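Local structure of uncharacterized protein (Chondromyces crocatus, 6I86) at residues 69-73 and 152-156. The protein is of unknown function but is encoded in the crocagin gene cluster and probably takes part in the biosynthesis of this ribosomally made, modified peptide. Numbering follows the deposited sequence.
Sequences RSSAP and LWPER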
loop_
_atom_site.group_PDB
_atom_site.type_symbol
_atom_site.label_atom_id
_atom_site.label_comp_id
_atom_site.label_asym_id
_atom_site.label_seq_id
_atom_site.Cartn_x
_atom_site.Cartn_y
_atom_site.Cartn_z
ATOM N N ARG A 69 4.410 0.869 13.214
ATOM C CA ARG A 69 5.612 0.963 14.025
ATOM C C ARG A 69 5.468 2.143 14.978
ATOM O O ARG A 69 4.722 3.090 14.717
ATOM C CB ARG A 69 6.862 1.116 13.140
ATOM C CG ARG A 69 8.154 0.610 13.777
ATOM C CD ARG A 69 9.352 0.809 12.851
ATOM N NE ARG A 69 9.456 -0.206 11.801
ATOM C CZ ARG A 69 9.803 -1.476 12.003
ATOM N NH1 ARG A 69 10.097 -1.908 13.223
ATOM N NH2 ARG A 69 9.868 -2.315 10.977
ATOM N N SER A 70 6.177 2.071 16.107
ATOM C CA SER A 70 6.072 3.133 17.101
ATOM C C SER A 70 6.734 4.424 16.639
ATOM O O SER A 70 6.405 5.494 17.158
ATOM C CB SER A 70 6.688 2.688 18.429
ATOM O OG SER A 70 8.100 2.616 18.337
ATOM N N SER A 71 7.658 4.344 15.688
ATOM C CA SER A 71 8.319 5.513 15.121
ATOM C C SER A 71 8.904 5.105 13.774
ATOM O O SER A 71 8.647 4.004 13.276
ATOM C CB SER A 71 9.383 6.061 16.079
ATOM O OG SER A 71 10.496 5.188 16.170
ATOM N N ALA A 72 9.689 6.001 13.179
ATOM C CA ALA A 72 10.364 5.686 11.931
ATOM C C ALA A 72 11.272 4.470 12.124
ATOM O O ALA A 72 11.823 4.265 13.212
ATOM C CB ALA A 72 11.179 6.884 11.447
ATOM N N PRO A 73 11.439 3.641 11.092
ATOM C CA PRO A 73 12.222 2.412 11.259
ATOM C C PRO A 73 13.680 2.713 11.563
ATOM O O PRO A 73 14.264 3.666 11.042
ATOM C CB PRO A 73 12.062 1.698 9.911
ATOM C CG PRO A 73 11.673 2.775 8.947
ATOM C CD PRO A 73 10.870 3.761 9.737
ATOM N N LEU A 152 3.806 2.685 8.867
ATOM C CA LEU A 152 3.020 3.752 9.463
ATOM C C LEU A 152 3.504 4.006 10.882
ATOM O O LEU A 152 3.868 3.069 11.599
ATOM C CB LEU A 152 1.529 3.394 9.489
ATOM C CG LEU A 152 0.644 3.514 8.245
ATOM C CD1 LEU A 152 1.118 2.619 7.105
ATOM C CD2 LEU A 152 -0.803 3.199 8.607
ATOM N N TRP A 153 3.512 5.274 11.285
ATOM C CA TRP A 153 3.700 5.618 12.686
ATOM C C TRP A 153 2.978 6.928 12.951
ATOM O O TRP A 153 2.784 7.724 12.022
ATOM C CB TRP A 153 5.190 5.698 13.077
ATOM C CG TRP A 153 6.035 6.750 12.421
ATOM C CD1 TRP A 153 6.329 7.986 12.915
ATOM C CD2 TRP A 153 6.746 6.632 11.183
ATOM N NE1 TRP A 153 7.159 8.656 12.049
ATOM C CE2 TRP A 153 7.429 7.847 10.976
ATOM C CE3 TRP A 153 6.858 5.624 10.221
ATOM C CZ2 TRP A 153 8.213 8.082 9.847
ATOM C CZ3 TRP A 153 7.638 5.858 9.099
ATOM C CH2 TRP A 153 8.306 7.075 8.923
ATOM N N PRO A 154 2.539 7.169 14.189
ATOM C CA PRO A 154 1.617 8.283 14.448
ATOM C C PRO A 154 2.198 9.625 14.027
ATOM O O PRO A 154 3.361 9.933 14.295
ATOM C CB PRO A 154 1.404 8.222 15.966
ATOM C CG PRO A 154 1.708 6.811 16.332
ATOM C CD PRO A 154 2.819 6.400 15.414
ATOM N N GLU A 155 1.372 10.422 13.355
ATOM C CA GLU A 155 1.761 11.779 12.995
ATOM C C GLU A 155 1.598 12.684 14.207
ATOM O O GLU A 155 0.490 12.849 14.729
ATOM C CB GLU A 155 0.951 12.288 11.805
ATOM C CG GLU A 155 1.543 13.549 11.194
ATOM C CD GLU A 155 1.205 13.724 9.727
ATOM O OE1 GLU A 155 0.435 12.910 9.181
ATOM O OE2 GLU A 155 1.718 14.684 9.114
ATOM N N ARG A 156 2.705 13.268 14.645
ATOM C CA ARG A 156 2.763 13.971 15.915
ATOM C C ARG A 156 3.099 15.447 15.722
ATOM O O ARG A 156 2.461 16.138 14.926
ATOM C CB ARG A 156 3.792 13.295 16.822
ATOM C CG ARG A 156 3.425 11.860 17.190
ATOM C CD ARG A 156 2.551 11.869 18.419
ATOM N NE ARG A 156 1.652 10.724 18.556
ATOM C CZ ARG A 156 1.850 9.703 19.385
ATOM N NH1 ARG A 156 2.922 9.670 20.166
ATOM N NH2 ARG A 156 0.967 8.716 19.442
#
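R69 and L152 join the ends of two parallel neighbours, strands 60-69 and 148-154, in a mixed five-stranded beta-sheet, where the chain leaves the first strand and the start of its following loop, 70-73, passes over W153. The backbone supplies one hydrogen bond: R69 N donates to L152 O at 2.8 Å, nearly straight (169° at the hydrogen). L152 also bonds through its backbone to I67, two residues before R69 on strand 60-69, as a parallel pair does. P154, a proline, has no N-H to offer R69 O, which lies 3.4 Å from W153 CA in a CA-H...O contact and 3.1 Å from W153 CB. Packing on the indole supplies most of the remaining contact. With CG between the backbone N and the carbonyl carbon (chi1 64°), the indole lies flat beneath the loop backbone, and one face takes S71 C, toward the rim, and A72 N, 3.5 Å above the plane by the CD2-CE2 bond. The P73 side chain crosses that of W153 at about a right angle, P73 CD lying 3.9 Å from W153 CZ3. R118 and L120 of strand 115-123 also touch W153. With W153 cut back to an alanine, the S71-A72 backbone is likely to lose its flat support, leaving the loop able to shift. A72 closes the packing, its CB 3.6 Å from W153 CZ2 and its CA in a CH-pi contact 3.6 Å above the six-membered ring's centroid, just 4° off its normal.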